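Local coordinates for protein anti-sigma-I factor RsgI3 (Clostridium thermocellum, PDB 6QE7) that probably restrains the sigma factor SigI3 as its membrane-bound anti-sigma factor and, through the extracellular tandem PA14 domains that form this chain, binds pectin and related plant cell-wall polysaccharides, at residues Gly5-Glu9 with Ser47-Lys53; Phe19-Arg23 with Pro37-Ile41; Val54-Tyr58 with Trp124-Gln129. Residue numbers count along the deposited sequence, not the author numbering.

Contact 1 (Gly5-Glu9 with Ser47-Lys53); sequences GLRGE and SVRWTGK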
# COMPACT_ATOMS: atom_id res chain seq x y z
N GLY A 5 17.11 13.51 -14.87
CA GLY A 5 16.96 12.84 -13.58
C GLY A 5 16.16 11.58 -13.71
O GLY A 5 15.96 11.12 -14.85
N LEU A 6 15.65 11.07 -12.57
CA LEU A 6 14.61 10.01 -12.57
C LEU A 6 13.32 10.56 -12.02
O LEU A 6 13.38 11.44 -11.19
CB LEU A 6 15.14 8.86 -11.74
CG LEU A 6 16.38 8.16 -12.31
CD1 LEU A 6 16.85 7.01 -11.39
CD2 LEU A 6 16.13 7.66 -13.70
N ARG A 7 12.20 10.01 -12.44
CA ARG A 7 10.90 10.26 -11.80
C ARG A 7 10.85 9.53 -10.48
O ARG A 7 10.91 8.29 -10.49
CB ARG A 7 9.80 9.77 -12.75
CG ARG A 7 8.38 9.98 -12.24
CD ARG A 7 7.44 9.04 -12.97
NE ARG A 7 6.81 9.90 -13.92
CZ ARG A 7 5.79 9.59 -14.73
NH1 ARG A 7 5.27 8.37 -14.73
NH2 ARG A 7 5.32 10.52 -15.55
N GLY A 8 10.61 10.27 -9.40
CA GLY A 8 10.41 9.78 -8.03
C GLY A 8 8.95 9.79 -7.65
O GLY A 8 8.26 10.84 -7.79
N GLU A 9 8.45 8.61 -7.31
CA GLU A 9 7.09 8.44 -6.79
C GLU A 9 7.27 8.29 -5.27
O GLU A 9 7.93 7.27 -4.85
CB GLU A 9 6.36 7.22 -7.39
CG GLU A 9 6.20 7.11 -8.91
CD GLU A 9 6.18 5.66 -9.43
OE1 GLU A 9 5.76 4.72 -8.68
OE2 GLU A 9 6.62 5.44 -10.55
N SER A 47 7.89 5.21 1.28
CA SER A 47 8.54 4.52 0.14
C SER A 47 8.58 5.44 -1.07
O SER A 47 7.73 6.32 -1.17
CB SER A 47 7.95 3.16 -0.16
OG SER A 47 6.54 3.19 -0.42
N VAL A 48 9.58 5.16 -1.91
CA VAL A 48 9.96 5.95 -3.08
C VAL A 48 10.31 4.93 -4.14
O VAL A 48 11.11 4.02 -3.86
CB VAL A 48 11.14 6.93 -2.80
CG1 VAL A 48 11.24 7.87 -3.95
CG2 VAL A 48 10.98 7.74 -1.51
N ARG A 49 9.79 5.19 -5.32
CA ARG A 49 10.16 4.49 -6.54
C ARG A 49 10.70 5.50 -7.56
O ARG A 49 9.95 6.34 -7.98
CB ARG A 49 8.96 3.80 -7.18
CG ARG A 49 9.45 2.83 -8.26
CD ARG A 49 8.28 2.20 -8.93
NE ARG A 49 7.79 1.16 -8.09
CZ ARG A 49 6.55 1.02 -7.63
NH1 ARG A 49 5.65 1.95 -7.83
NH2 ARG A 49 6.22 -0.08 -6.96
N TRP A 50 11.93 5.29 -7.98
CA TRP A 50 12.59 6.09 -9.04
C TRP A 50 12.63 5.24 -10.30
O TRP A 50 13.06 4.10 -10.20
CB TRP A 50 13.98 6.46 -8.60
CG TRP A 50 14.04 7.44 -7.47
CD1 TRP A 50 13.83 8.78 -7.58
CD2 TRP A 50 14.49 7.20 -6.14
NE1 TRP A 50 14.05 9.39 -6.39
CE2 TRP A 50 14.41 8.46 -5.46
CE3 TRP A 50 14.87 6.09 -5.39
CZ2 TRP A 50 14.75 8.61 -4.10
CZ3 TRP A 50 15.18 6.24 -4.03
CH2 TRP A 50 15.09 7.48 -3.38
N THR A 51 12.08 5.74 -11.40
CA THR A 51 12.16 5.04 -12.71
C THR A 51 12.57 5.99 -13.84
O THR A 51 12.28 7.19 -13.80
CB THR A 51 10.84 4.39 -13.07
OG1 THR A 51 9.92 5.46 -13.27
CG2 THR A 51 10.39 3.36 -12.05
N GLY A 52 13.36 5.47 -14.77
CA GLY A 52 13.71 6.13 -16.03
C GLY A 52 14.69 5.27 -16.77
O GLY A 52 14.53 4.00 -16.73
N LYS A 53 15.70 5.94 -17.31
CA LYS A 53 16.78 5.29 -18.10
C LYS A 53 18.09 5.89 -17.64
O LYS A 53 18.13 7.12 -17.31
CB LYS A 53 16.50 5.51 -19.59
CG LYS A 53 15.28 4.76 -20.09
CD LYS A 53 14.85 5.25 -21.45
CE LYS A 53 13.79 4.42 -22.12
NZ LYS A 53 13.98 2.98 -21.85
O HOH W 1 9.01 6.37 -10.96
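Strands 6-9 and 47-51 are antiparallel neighbours in the first PA14 domain, their axes 4.5 Å apart with 158° between their directions. R49 forms a hydrogen-bonded pair with E9: R49 N to E9 O and E9 N to R49 O are both 2.8 Å. On the face they share, R49 NH1 meets E9 OE1 at 2.9 Å in a salt bridge; E110 also pairs with the guanidinium, and Y11 bonds to E9. W50 and G8 are a non-hydrogen-bonded pair, CA-CA 4.4 Å; W50 CD1 is 3.6 Å from G8 CA, and a modelled CB on G8 would sit tightly against the indole. W50 CB packs 4.0 Å from L6 CD1, and both side chains also touch strand 105-113. T51 and R7 are a hydrogen-bonded pair (R7 N to T51 O 3.1 Å, T51 N to R7 O 2.9 Å). Water 1 joins R7 O (2.7 Å), E9 OE2 (2.6 Å) and T51 OG1 (2.6 Å), and T51 OG1 also bonds to S142. At the G52 corner, L6 CD2 packs 3.7 Å from G52 CA. Charge and water thus lie beside R49 and T51, apolar packing beside W50, apart from its NE1, which bonds to D25.

Contact 2 (Phe19-Arg23 with Pro37-Ile41); sequences FQFVR and PDQSI
A single carboxylate oxygen organises the loop side: D38 OD2 (chi1 t) accepts from S40 N at 2.8 Å, forming an Asx turn, and from S40 OG at 2.7 Å. P37 (-67/-11) leads into extended D38 (-172/148), which also opens a type I beta turn to I41, with Q39 -60/-24, S40 -81/-8 and I41 N to D38 O 2.9 Å. Strand 19-23 faces it, extended except at Q20 (-108/-59), where Q20 and F21 lie opposite Y10 in a classic beta bulge. The closest CA atoms, of Q20 and S40, are 7.2 Å apart. F21 (chi1 p) points toward the turn: its CE2 is 3.7 Å from D38 CB and 3.9 Å from CG1 of I41 (m, m), its CD2 3.3 Å from S40 OG. R23, salt-bridged to D25, is extended beyond a p chi1; its NH1 makes a weak hydrogen bond to P37 O (3.4 Å) and lies 4.4 Å from D38 OD1, beyond a salt bridge. Water 3 spans that gap (R23 NH1 3.0 Å, weak; D38 OD1 2.5 Å). This loop of the first PA14 domain leads from strand 29-31 through calcium ligands D44 and T45 to strand 46-51; S40 O bonds to ligand N12, and Y10 of strand 6-11 stacks on F21.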
# COMPACT_ATOMS: atom_id res chain seq x y z
N PHE A 19 -0.09 6.91 -2.16
CA PHE A 19 0.68 7.72 -3.11
C PHE A 19 0.44 9.20 -2.76
O PHE A 19 -0.71 9.55 -2.50
CB PHE A 19 0.28 7.37 -4.55
CG PHE A 19 0.79 8.41 -5.50
CD1 PHE A 19 2.16 8.51 -5.78
CD2 PHE A 19 -0.06 9.37 -6.03
CE1 PHE A 19 2.65 9.51 -6.60
CE2 PHE A 19 0.45 10.35 -6.88
CZ PHE A 19 1.80 10.43 -7.13
N GLN A 20 1.49 9.99 -2.63
CA GLN A 20 1.38 11.45 -2.38
C GLN A 20 1.75 12.31 -3.59
O GLN A 20 0.96 13.14 -4.01
CB GLN A 20 2.23 11.86 -1.18
CG GLN A 20 1.91 13.26 -0.63
CD GLN A 20 0.45 13.46 -0.28
OE1 GLN A 20 -0.23 12.55 0.14
NE2 GLN A 20 -0.05 14.63 -0.55
N PHE A 21 2.94 12.22 -4.13
CA PHE A 21 3.32 13.14 -5.22
C PHE A 21 4.40 12.43 -6.05
O PHE A 21 5.01 11.46 -5.56
CB PHE A 21 3.72 14.51 -4.69
CG PHE A 21 5.04 14.48 -3.92
CD1 PHE A 21 6.26 14.41 -4.56
CD2 PHE A 21 5.05 14.40 -2.55
CE1 PHE A 21 7.45 14.32 -3.85
CE2 PHE A 21 6.23 14.30 -1.83
CZ PHE A 21 7.43 14.23 -2.48
N VAL A 22 4.51 12.84 -7.30
CA VAL A 22 5.67 12.49 -8.16
C VAL A 22 6.55 13.74 -8.34
O VAL A 22 6.01 14.85 -8.37
CB VAL A 22 5.15 11.92 -9.49
CG1 VAL A 22 4.40 12.96 -10.30
CG2 VAL A 22 6.24 11.30 -10.31
N ARG A 23 7.86 13.59 -8.47
CA ARG A 23 8.72 14.74 -8.86
C ARG A 23 9.93 14.16 -9.57
O ARG A 23 10.22 12.94 -9.42
CB ARG A 23 9.17 15.57 -7.65
CG ARG A 23 10.23 14.94 -6.78
CD ARG A 23 10.50 15.69 -5.49
NE ARG A 23 11.44 15.02 -4.66
CZ ARG A 23 11.73 15.33 -3.40
NH1 ARG A 23 11.05 16.31 -2.80
NH2 ARG A 23 12.62 14.61 -2.72
N PRO A 37 11.30 13.23 2.96
CA PRO A 37 11.63 14.02 1.78
C PRO A 37 10.83 15.32 1.54
O PRO A 37 11.10 15.99 0.59
CB PRO A 37 11.26 13.04 0.64
CG PRO A 37 11.28 11.63 1.30
CD PRO A 37 10.67 11.94 2.65
N ASP A 38 9.75 15.56 2.26
CA ASP A 38 8.82 16.65 1.91
C ASP A 38 7.81 16.80 3.03
O ASP A 38 7.44 15.77 3.64
CB ASP A 38 8.05 16.32 0.62
CG ASP A 38 7.22 17.50 0.11
OD1 ASP A 38 7.80 18.33 -0.64
OD2 ASP A 38 6.02 17.58 0.49
N GLN A 39 7.31 17.99 3.29
CA GLN A 39 6.33 18.21 4.37
C GLN A 39 5.05 17.36 4.13
O GLN A 39 4.36 17.13 5.10
CB GLN A 39 5.94 19.68 4.44
CG GLN A 39 5.10 20.14 3.25
CD GLN A 39 4.80 21.62 3.37
OE1 GLN A 39 5.09 22.23 4.41
NE2 GLN A 39 4.25 22.23 2.32
N SER A 40 4.71 16.96 2.90
CA SER A 40 3.49 16.16 2.58
C SER A 40 3.74 14.66 2.88
O SER A 40 2.78 13.87 2.84
CB SER A 40 3.06 16.39 1.18
OG SER A 40 3.98 15.82 0.28
N ILE A 41 4.98 14.27 3.21
CA ILE A 41 5.29 12.89 3.68
C ILE A 41 5.45 12.87 5.19
O ILE A 41 6.46 13.41 5.74
CB ILE A 41 6.57 12.37 3.00
CG1 ILE A 41 6.39 12.27 1.49
CG2 ILE A 41 7.01 11.02 3.61
CD1 ILE A 41 5.16 11.47 1.02
O HOH W 2 13.74 15.45 -0.36
O HOH W 3 10.31 18.41 -0.74

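Contact 3 (Val54-Tyr58 with Trp124-Gln129); sequences VEPRY and WSSKSQ
This mixed packing and polar contact joins the two sheets of the first PA14 domain, where the loop after strand 53-54 meets the end of strand 119-125 and its following turn. W124 (chi1 p, chi2 -6°) turns its indole toward 54-58: CZ3 lies 3.7 Å from V54 CG2 and 3.7 Å from P56 CA. The nearest CA atoms, of Y58 and S128, are 7.3 Å apart. R57 (-85/-32; chi1 m, then t, t) sends NH1 to Q129 OE1 at 2.6 Å, a hydrogen bond, while water 4 joins R57 N (3.1 Å) to Q129 OE1 (3.2 Å). Y58 (-118/147, chi1 m) points at the turn, with S128 CB 3.7 Å from its ring centroid and 13° off the normal, a CH-pi contact. That turn has S126 N to Q129 O at 2.9 Å and an ST motif, Q129 N to S126 OG at 3.3 Å; E60 bonds to both S126 OG and S128 OG. E132 makes a salt bridge with R57 and a hydrogen bond with W124 NE1; the indole thus packs through its six-membered ring while its NH is paired.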
# COMPACT_ATOMS: atom_id res chain seq x y z
N VAL A 54 19.09 5.05 -17.52
CA VAL A 54 20.49 5.46 -17.25
C VAL A 54 21.29 5.23 -18.55
O VAL A 54 20.88 4.31 -19.32
CB VAL A 54 21.06 4.73 -16.03
CG1 VAL A 54 21.10 3.22 -16.22
CG2 VAL A 54 22.43 5.23 -15.65
N GLU A 55 22.28 6.11 -18.82
CA GLU A 55 23.14 6.10 -20.05
C GLU A 55 24.60 6.09 -19.65
O GLU A 55 25.17 7.09 -19.25
CB GLU A 55 22.82 7.25 -20.98
CG GLU A 55 23.88 7.49 -22.04
CD GLU A 55 23.37 8.37 -23.17
OE1 GLU A 55 22.12 8.53 -23.27
OE2 GLU A 55 24.22 8.91 -23.94
N PRO A 56 25.27 4.92 -19.64
CA PRO A 56 26.67 4.91 -19.27
C PRO A 56 27.49 5.70 -20.31
O PRO A 56 27.06 5.90 -21.47
CB PRO A 56 27.03 3.42 -19.26
CG PRO A 56 26.04 2.83 -20.23
CD PRO A 56 24.76 3.60 -20.06
N ARG A 57 28.64 6.22 -19.87
CA ARG A 57 29.54 6.97 -20.80
C ARG A 57 30.44 5.98 -21.57
O ARG A 57 30.78 6.32 -22.73
CB ARG A 57 30.39 7.97 -20.01
CG ARG A 57 29.64 9.00 -19.18
CD ARG A 57 30.60 9.50 -18.11
NE ARG A 57 30.26 10.82 -17.59
CZ ARG A 57 29.91 11.09 -16.32
NH1 ARG A 57 29.86 10.14 -15.39
NH2 ARG A 57 29.62 12.34 -15.97
N TYR A 58 30.81 4.84 -20.94
CA TYR A 58 31.79 3.83 -21.42
C TYR A 58 31.15 2.44 -21.65
O TYR A 58 30.17 2.11 -20.95
CB TYR A 58 32.88 3.76 -20.38
CG TYR A 58 33.41 5.10 -19.91
CD1 TYR A 58 34.05 5.98 -20.76
CD2 TYR A 58 33.29 5.46 -18.58
CE1 TYR A 58 34.54 7.20 -20.31
CE2 TYR A 58 33.81 6.65 -18.10
CZ TYR A 58 34.43 7.53 -18.97
OH TYR A 58 34.90 8.70 -18.45
N TRP A 124 27.73 4.65 -9.11
CA TRP A 124 28.26 3.72 -10.11
C TRP A 124 29.77 3.93 -10.24
O TRP A 124 30.23 4.97 -9.88
CB TRP A 124 27.58 3.83 -11.48
CG TRP A 124 27.82 5.07 -12.25
CD1 TRP A 124 28.49 6.19 -11.84
CD2 TRP A 124 27.23 5.38 -13.51
NE1 TRP A 124 28.34 7.18 -12.77
CE2 TRP A 124 27.62 6.70 -13.82
CE3 TRP A 124 26.49 4.66 -14.43
CZ2 TRP A 124 27.28 7.30 -15.02
CZ3 TRP A 124 26.15 5.26 -15.62
CH2 TRP A 124 26.53 6.58 -15.90
N SER A 125 30.46 2.94 -10.77
CA SER A 125 31.91 2.88 -10.99
C SER A 125 32.14 1.95 -12.17
O SER A 125 31.18 1.17 -12.53
CB SER A 125 32.64 2.47 -9.74
OG SER A 125 32.53 1.08 -9.51
N SER A 126 33.30 2.10 -12.83
CA SER A 126 33.85 1.18 -13.87
C SER A 126 35.36 1.42 -14.05
O SER A 126 35.98 2.17 -13.20
CB SER A 126 33.11 1.27 -15.21
OG SER A 126 33.07 2.56 -15.73
N LYS A 127 35.95 0.79 -15.06
CA LYS A 127 37.41 0.89 -15.26
C LYS A 127 37.73 2.39 -15.31
O LYS A 127 38.48 2.81 -14.47
CB LYS A 127 37.82 0.15 -16.52
CG LYS A 127 39.31 -0.14 -16.54
CD LYS A 127 39.71 -1.09 -17.63
CE LYS A 127 39.27 -0.63 -19.00
NZ LYS A 127 39.09 -1.80 -19.88
N SER A 128 37.09 3.12 -16.24
CA SER A 128 37.19 4.58 -16.52
C SER A 128 36.23 5.49 -15.69
O SER A 128 36.46 6.72 -15.64
CB SER A 128 36.93 4.82 -17.97
OG SER A 128 37.26 3.67 -18.69
N GLN A 129 35.15 4.99 -15.09
CA GLN A 129 34.25 5.87 -14.28
C GLN A 129 34.64 5.77 -12.81
O GLN A 129 34.38 4.74 -12.15
CB GLN A 129 32.79 5.53 -14.46
CG GLN A 129 31.91 6.41 -13.61
CD GLN A 129 31.93 7.82 -14.12
OE1 GLN A 129 31.52 8.09 -15.25
NE2 GLN A 129 32.42 8.71 -13.28
O HOH W 4 29.48 6.30 -16.85

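All three contacts lie in the first PA14 domain. Contacts 1 and 2, with centres 12 Å apart, touch directly because strands 6-11 and 19-25 are sheet neighbours: G8 N to R23 O is 2.7 Å, a probable hydrogen bond, and R7 CG to V22 CG2 is 3.2 Å. Along the chain contact 2 is nested within the loop closed by contact 1. Contact 3 follows on from K53, its centre 20 Å from that of contact 1 and 31 Å from that of contact 2, whose nearest atoms remain about 14 Å away. Contacts 1 and 2 approach calcium: the side chains of S47 and I41 are about 8 and 6 Å from a bound ion, and ligands N12, D44 and T45 lie close in sequence.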